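Local coordinates for protein HP0420 homologue (Helicobacter felis, PDB 3LW3) that is of unknown function but adopts a hotdog fold and assembles as a dimer, an architecture shared with many thioesterases and dehydratases acting on acyl thioesters, at residues D9-L12 with E13-L16; L22-L26 with C27-I31; P44-F47 with M48-E51. All coordinates share one frame; numbering follows the deposited sequence.

Contact 1. Residues D9-L12 with E13-L16; sequences DAPL and EEGL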
loop_
_atom_site.group_PDB
_atom_site.type_symbol
_atom_site.label_atom_id
_atom_site.label_comp_id
_atom_site.label_asym_id
_atom_site.label_seq_id
_atom_site.Cartn_x
_atom_site.Cartn_y
_atom_site.Cartn_z
ATOM N N ASP B 9 18.799 -13.391 -22.507
ATOM C CA ASP B 9 17.364 -13.429 -22.237
ATOM C C ASP B 9 16.975 -13.556 -20.747
ATOM O O ASP B 9 15.821 -13.897 -20.428
ATOM C CB ASP B 9 16.714 -14.544 -23.078
ATOM C CG ASP B 9 17.052 -15.960 -22.566
ATOM O OD1 ASP B 9 17.901 -16.107 -21.643
ATOM O OD2 ASP B 9 16.444 -16.937 -23.090
ATOM N N ALA B 10 17.937 -13.283 -19.855
ATOM C CA ALA B 10 17.728 -13.346 -18.398
ATOM C C ALA B 10 16.508 -12.515 -18.017
ATOM O O ALA B 10 16.417 -11.345 -18.434
ATOM C CB ALA B 10 18.974 -12.833 -17.651
ATOM N N PRO B 11 15.571 -13.108 -17.233
ATOM C CA PRO B 11 14.410 -12.310 -16.796
ATOM C C PRO B 11 14.910 -11.130 -15.966
ATOM O O PRO B 11 15.877 -11.302 -15.208
ATOM C CB PRO B 11 13.611 -13.271 -15.888
ATOM C CG PRO B 11 14.265 -14.620 -16.005
ATOM C CD PRO B 11 15.655 -14.410 -16.539
ATOM N N LEU B 12 14.274 -9.968 -16.119
ATOM C CA LEU B 12 14.588 -8.798 -15.295
ATOM C C LEU B 12 14.570 -9.160 -13.797
ATOM O O LEU B 12 15.386 -8.687 -13.009
ATOM C CB LEU B 12 13.603 -7.661 -15.608
ATOM C CG LEU B 12 13.720 -6.430 -14.728
ATOM C CD1 LEU B 12 14.863 -5.585 -15.220
ATOM C CD2 LEU B 12 12.386 -5.655 -14.761
ATOM N N GLU B 13 13.666 -10.042 -13.389
ATOM C CA GLU B 13 13.579 -10.400 -11.980
ATOM C C GLU B 13 14.742 -11.251 -11.484
ATOM O O GLU B 13 14.924 -11.405 -10.294
ATOM C CB GLU B 13 12.272 -11.109 -11.694
ATOM C CG GLU B 13 11.096 -10.198 -11.788
ATOM C CD GLU B 13 10.657 -9.944 -13.227
ATOM O OE1 GLU B 13 11.086 -10.718 -14.147
ATOM O OE2 GLU B 13 9.849 -8.983 -13.423
ATOM N N GLU B 14 15.531 -11.810 -12.389
ATOM C CA GLU B 14 16.613 -12.676 -11.958
ATOM C C GLU B 14 17.424 -12.082 -10.784
ATOM O O GLU B 14 17.681 -12.795 -9.814
ATOM C CB GLU B 14 17.529 -13.061 -13.142
ATOM C CG GLU B 14 18.500 -14.229 -12.867
ATOM C CD GLU B 14 17.808 -15.572 -12.875
ATOM O OE1 GLU B 14 16.979 -15.804 -13.786
ATOM O OE2 GLU B 14 18.089 -16.401 -11.983
ATOM N N GLY B 15 17.819 -10.803 -10.843
ATOM C CA GLY B 15 18.631 -10.237 -9.763
ATOM C C GLY B 15 17.825 -9.563 -8.638
ATOM O O GLY B 15 18.366 -8.884 -7.735
ATOM N N LEU B 16 16.513 -9.760 -8.678
ATOM C CA LEU B 16 15.646 -9.091 -7.697
ATOM C C LEU B 16 15.565 -9.968 -6.443
ATOM O O LEU B 16 15.123 -11.131 -6.506
ATOM C CB LEU B 16 14.278 -8.851 -8.298
ATOM C CG LEU B 16 13.354 -8.085 -7.367
ATOM C CD1 LEU B 16 13.821 -6.661 -7.332
ATOM C CD2 LEU B 16 11.937 -8.196 -7.880
HETATM O O HOH W 1 18.005 -8.790 -13.073
#
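Pro-11 and Glu-14 meet across a tight turn in the segment that precedes the first strand of the sheet. The Pro-11 ring is approached by the Glu-14 carboxylate: OE1 lies 3.4 Å from Pro-11 CD, a contact with weakly polarised C-H groups rather than a polar bond, and the two side chains run at a slant to one another. Glu-14 reaches this place because its CG is anti to the backbone N (chi1 -166°) and the chain then bends at chi2, which folds the carboxylate back to the CD-CG edge of the ring. The backbone joins the same two residues, Glu-14 N donating to Pro-11 O at 2.9 Å with an N-H...O angle of 157°.

Leu-12, next along, gives its carbonyl to a bridging water. That water donates to Leu-12 O at 2.6 Å and accepts from Gly-15 N at 3.0 Å, spanning a pair of backbone atoms that stand 3.9 Å apart. The Leu-12 side chain packs instead on Leu-30 and Phe-33 of strand 29-34.

Glu-13 follows at once, and its bent chain brings OE1 back along its neighbours, 4.0 Å from Pro-11 CB. Its other oxygen, OE2, is engaged by Gln-24. One residue beyond Gly-15, Leu-16 N returns to Glu-13 O at 2.8 Å. Two i to i+3 bonds, with the water standing in for the one between them, thus make overlapping turns of residues 11 to 16.

Backbone bonds and one water hold this surface turn together. Within it the Glu-14 carboxylate only brushes C-H groups of Pro-11, while that of Glu-13 has its polar partner in Gln-24. Two neighbouring glutamates would probably concentrate negative charge here, which the Gln-24 N-H may offset in part.

Contact 2. Residues L22-L26 with C27-I31; sequences LDQNL and CAELI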
loop_
_atom_site.group_PDB
_atom_site.type_symbol
_atom_site.label_atom_id
_atom_site.label_comp_id
_atom_site.label_asym_id
_atom_site.label_seq_id
_atom_site.Cartn_x
_atom_site.Cartn_y
_atom_site.Cartn_z
ATOM N N LEU B 22 5.719 -11.974 -4.365
ATOM C CA LEU B 22 4.762 -11.010 -4.909
ATOM C C LEU B 22 4.322 -11.295 -6.353
ATOM O O LEU B 22 5.148 -11.417 -7.286
ATOM C CB LEU B 22 5.310 -9.580 -4.800
ATOM C CG LEU B 22 4.287 -8.437 -4.973
ATOM C CD1 LEU B 22 2.893 -8.706 -4.379
ATOM C CD2 LEU B 22 4.807 -7.176 -4.344
ATOM N N ASP B 23 3.014 -11.416 -6.535
ATOM C CA ASP B 23 2.443 -11.560 -7.889
ATOM C C ASP B 23 2.306 -10.180 -8.514
ATOM O O ASP B 23 1.437 -9.388 -8.112
ATOM C CB ASP B 23 1.097 -12.262 -7.802
ATOM C CG ASP B 23 0.459 -12.497 -9.142
ATOM O OD1 ASP B 23 1.048 -12.098 -10.183
ATOM O OD2 ASP B 23 -0.663 -13.092 -9.141
ATOM N N GLN B 24 3.179 -9.884 -9.482
ATOM C CA GLN B 24 3.135 -8.587 -10.134
ATOM C C GLN B 24 1.772 -8.222 -10.725
ATOM O O GLN B 24 1.451 -7.018 -10.841
ATOM C CB GLN B 24 4.222 -8.419 -11.182
ATOM C CG GLN B 24 5.600 -8.239 -10.538
ATOM C CD GLN B 24 6.739 -8.100 -11.538
ATOM O OE1 GLN B 24 6.574 -7.542 -12.628
ATOM N NE2 GLN B 24 7.917 -8.599 -11.158
ATOM N N ASN B 25 0.983 -9.246 -11.103
ATOM C CA ASN B 25 -0.370 -9.035 -11.623
ATOM C C ASN B 25 -1.283 -8.331 -10.610
ATOM O O ASN B 25 -2.257 -7.697 -11.014
ATOM C CB ASN B 25 -1.009 -10.362 -12.054
ATOM C CG ASN B 25 -0.441 -10.873 -13.371
ATOM O OD1 ASN B 25 0.194 -10.117 -14.122
ATOM N ND2 ASN B 25 -0.666 -12.161 -13.674
ATOM N N LEU B 26 -0.955 -8.421 -9.310
ATOM C CA LEU B 26 -1.772 -7.808 -8.258
ATOM C C LEU B 26 -1.142 -6.494 -7.782
ATOM O O LEU B 26 -1.702 -5.797 -6.901
ATOM C CB LEU B 26 -1.965 -8.736 -7.046
ATOM C CG LEU B 26 -2.124 -10.268 -7.200
ATOM C CD1 LEU B 26 -2.652 -10.969 -5.940
ATOM C CD2 LEU B 26 -2.923 -10.679 -8.357
ATOM N N CYS B 27 0.001 -6.112 -8.361
ATOM C CA CYS B 27 0.715 -4.932 -7.818
ATOM C C CYS B 27 1.084 -3.918 -8.903
ATOM O O CYS B 27 0.427 -2.878 -9.065
ATOM C CB CYS B 27 1.958 -5.387 -7.065
ATOM S SG CYS B 27 2.864 -4.034 -6.292
ATOM N N ALA B 28 2.121 -4.251 -9.666
ATOM C CA ALA B 28 2.685 -3.402 -10.711
ATOM C C ALA B 28 3.740 -4.239 -11.432
ATOM O O ALA B 28 4.313 -5.176 -10.881
ATOM C CB ALA B 28 3.338 -2.134 -10.124
ATOM N N GLU B 29 3.981 -3.891 -12.680
ATOM C CA GLU B 29 5.032 -4.540 -13.479
ATOM C C GLU B 29 6.398 -3.887 -13.210
ATOM O O GLU B 29 6.527 -2.645 -13.286
ATOM C CB GLU B 29 4.710 -4.472 -14.976
ATOM C CG GLU B 29 5.801 -5.084 -15.820
ATOM C CD GLU B 29 5.589 -4.849 -17.314
ATOM O OE1 GLU B 29 4.846 -3.913 -17.698
ATOM O OE2 GLU B 29 6.184 -5.591 -18.124
ATOM N N LEU B 30 7.405 -4.710 -12.931
ATOM C CA LEU B 30 8.736 -4.186 -12.707
ATOM C C LEU B 30 9.314 -3.814 -14.053
ATOM O O LEU B 30 9.320 -4.644 -14.961
ATOM C CB LEU B 30 9.621 -5.260 -12.098
ATOM C CG LEU B 30 11.072 -4.874 -11.817
ATOM C CD1 LEU B 30 11.216 -3.663 -10.876
ATOM C CD2 LEU B 30 11.762 -6.107 -11.287
ATOM N N ILE B 31 9.842 -2.603 -14.147
ATOM C CA ILE B 31 10.431 -2.051 -15.364
ATOM C C ILE B 31 11.965 -2.006 -15.291
ATOM O O ILE B 31 12.655 -2.416 -16.249
ATOM C CB ILE B 31 9.901 -0.674 -15.674
ATOM C CG1 ILE B 31 8.373 -0.643 -15.712
ATOM C CG2 ILE B 31 10.551 -0.162 -16.951
ATOM C CD1 ILE B 31 7.809 -1.556 -16.758
#
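Gln-24 reaches along the start of strand 29-34 and slants across Leu-30, its amide oxygen receiving the backbone N-H of that residue. The bond from Leu-30 N to Gln-24 OE1 is 3.0 Å long and nearly straight at 169°, although the donor stands about 60° out of the amide plane. An extended chain carries the group this far, and on the way Gln-24 CB and CG each pass 3.3 Å from Ala-28 O. The other end of the amide, NE2, lies 3.9 Å from Leu-30 CB and is hydrogen-bonded to Glu-13 OE2, so both ends of the group are engaged and its rotation is fixed.

Cys-27 is turned quite differently. With SG anti to the backbone N (chi1 -177°), its sulfur meets the Leu-22 branch CD2 at 4.2 Å, and both side chains pack on Phe-66 of helix 57-72 and on His-56 of the second subunit.

Between these two groups of side chains the backbone turns. Cys-27 N donates to Gln-24 O at 3.0 Å, and Asp-23 OD1 accepts from Asn-25 N at 3.0 Å, an Asx turn that pins the start of the bend.

Gln-24 thus acts as a side-chain substitute for a strand partner: its oxygen satisfies a peptide N-H on a strand that is outermost in the sheet of this chain, and its nitrogen meets a carboxylate.

Contact 3. Residues P44-F47 with M48-E51; sequences PKEF and MLCE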
loop_
_atom_site.group_PDB
_atom_site.type_symbol
_atom_site.label_atom_id
_atom_site.label_comp_id
_atom_site.label_asym_id
_atom_site.label_seq_id
_atom_site.Cartn_x
_atom_site.Cartn_y
_atom_site.Cartn_z
ATOM N N PRO B 44 -4.000 0.080 -13.903
ATOM C CA PRO B 44 -4.975 -0.465 -12.948
ATOM C C PRO B 44 -6.016 -1.355 -13.603
ATOM O O PRO B 44 -6.434 -1.050 -14.724
ATOM C CB PRO B 44 -5.629 0.784 -12.381
ATOM C CG PRO B 44 -4.557 1.839 -12.464
ATOM C CD PRO B 44 -3.893 1.545 -13.785
ATOM N N LYS B 45 -6.411 -2.408 -12.890
ATOM C CA LYS B 45 -7.417 -3.392 -13.347
ATOM C C LYS B 45 -8.729 -3.205 -12.589
ATOM O O LYS B 45 -8.753 -2.615 -11.485
ATOM C CB LYS B 45 -6.911 -4.817 -13.131
ATOM C CG LYS B 45 -5.545 -5.132 -13.834
ATOM C CD LYS B 45 -5.565 -4.632 -15.280
ATOM C CE LYS B 45 -4.228 -5.010 -16.015
ATOM N NZ LYS B 45 -2.974 -4.515 -15.305
ATOM N N GLU B 46 -9.828 -3.686 -13.176
ATOM C CA GLU B 46 -11.128 -3.543 -12.533
ATOM C C GLU B 46 -11.154 -4.000 -11.080
ATOM O O GLU B 46 -11.770 -3.316 -10.240
ATOM C CB GLU B 46 -12.212 -4.245 -13.339
ATOM C CG GLU B 46 -12.644 -3.393 -14.493
ATOM C CD GLU B 46 -13.461 -4.163 -15.543
ATOM O OE1 GLU B 46 -14.271 -5.044 -15.135
ATOM O OE2 GLU B 46 -13.279 -3.887 -16.766
ATOM N N PHE B 47 -10.466 -5.101 -10.758
ATOM C CA PHE B 47 -10.444 -5.583 -9.372
ATOM C C PHE B 47 -9.808 -4.622 -8.368
ATOM O O PHE B 47 -9.937 -4.815 -7.171
ATOM C CB PHE B 47 -9.852 -6.971 -9.241
ATOM C CG PHE B 47 -8.396 -7.052 -9.532
ATOM C CD1 PHE B 47 -7.447 -6.762 -8.522
ATOM C CD2 PHE B 47 -7.951 -7.428 -10.799
ATOM C CE1 PHE B 47 -6.072 -6.871 -8.794
ATOM C CE2 PHE B 47 -6.574 -7.515 -11.067
ATOM C CZ PHE B 47 -5.644 -7.254 -10.051
ATOM N N MET B 48 -9.061 -3.638 -8.882
ATOM C CA MET B 48 -8.370 -2.628 -8.041
ATOM C C MET B 48 -9.200 -1.402 -7.685
ATOM O O MET B 48 -8.748 -0.531 -6.897
ATOM C CB MET B 48 -7.115 -2.145 -8.772
ATOM C CG MET B 48 -6.080 -3.226 -8.965
ATOM S SD MET B 48 -4.627 -2.626 -9.831
ATOM C CE MET B 48 -3.643 -4.080 -9.865
ATOM N N LEU B 49 -10.417 -1.312 -8.223
ATOM C CA LEU B 49 -11.257 -0.119 -8.022
ATOM C C LEU B 49 -11.872 -0.035 -6.632
ATOM O O LEU B 49 -12.325 -1.048 -6.069
ATOM C CB LEU B 49 -12.396 -0.120 -9.046
ATOM C CG LEU B 49 -11.935 0.133 -10.478
ATOM C CD1 LEU B 49 -13.086 -0.139 -11.442
ATOM C CD2 LEU B 49 -11.354 1.524 -10.687
ATOM N N CYS B 50 -11.893 1.178 -6.079
ATOM C CA CYS B 50 -12.718 1.480 -4.912
ATOM C C CYS B 50 -14.066 1.938 -5.426
ATOM O O CYS B 50 -15.090 1.357 -5.080
ATOM C CB CYS B 50 -12.074 2.579 -4.086
ATOM S SG CYS B 50 -13.146 3.374 -2.858
ATOM N N GLU B 51 -14.052 2.973 -6.244
ATOM C CA GLU B 51 -15.266 3.475 -6.920
ATOM C C GLU B 51 -15.148 3.213 -8.423
ATOM O O GLU B 51 -14.088 2.813 -8.906
ATOM C CB GLU B 51 -15.497 4.994 -6.682
ATOM C CG GLU B 51 -15.231 5.521 -5.247
ATOM C CD GLU B 51 -16.419 5.317 -4.308
ATOM O OE1 GLU B 51 -17.410 4.705 -4.764
ATOM O OE2 GLU B 51 -16.331 5.709 -3.117
HETATM O O HOH W 2 -11.313 -3.699 -5.311
#
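Met-48 is the tightly packed centre of this turn, lying side by side with Phe-47 and pointing the same way. Its CG sits 3.6 Å from Phe-47 CE1, and the terminal CE comes within 3.8 Å of Phe-47 CZ. The sulfur stands obliquely to the ring, 5.1 Å from SD to the Phe-47 centroid, a Met-aromatic contact. Phe-47 is brought alongside by its chi1 of 68°, which places CG between the backbone N and the carbonyl carbon, while the straight Met-48 chain runs past the ring. Partway along that chain, SD lies against Pro-44 CA and accepts a weak but nearly straight hydrogen bond from Lys-45 N at 3.5 Å.

Two backbone bonds wind the turn in 3-10 fashion: Met-48 N donates to Lys-45 O at 2.8 Å, and Leu-49 N to Glu-46 O at 3.1 Å. The isobutyl group of Leu-49 lies against the oxygen of that second carbonyl and continues inward to Ile-92 and Val-55.

The outer side is looser: Lys-45 and Glu-46 are exposed, though Glu-46 still packs on Arg-21 of the second subunit. The lysine ammonium turns back to Thr-43 O, and a water donates to both Phe-47 O (2.6 Å) and Leu-49 O (2.9 Å). Beyond the turn, Cys-50 forms a disulfide with Cys-19 of the second subunit and joins Glu-51 opposite Val-54 in a classic beta bulge.

The sulfur of Met-48 therefore serves two chemistries, packing against apolar groups and weakly accepting a peptide N-H, just ahead of a covalent link between the subunits.

Overall arrangement
The three contacts come in series along the chain: two before or at the opening of strand 29-34, the third between strands 37-42 and 54-55. Contacts 1 and 2, centres about 14 Å apart, are joined by the Glu-13 to Gln-24 hydrogen bond and by Leu-12 packed on the backbone of Leu-30 and Ile-31, fastening the N-terminal segment to a strand outermost in this chain's antiparallel sheet. Contacts 2 and 3, centres about 15 Å apart, meet where Phe-47 and Met-48 approach Asn-25 and Leu-26. Contacts 1 and 3 stay about 14 Å apart at their nearest atoms. Contacts 2 and 3 also face the second subunit, tying this side of the hotdog fold into the dimer.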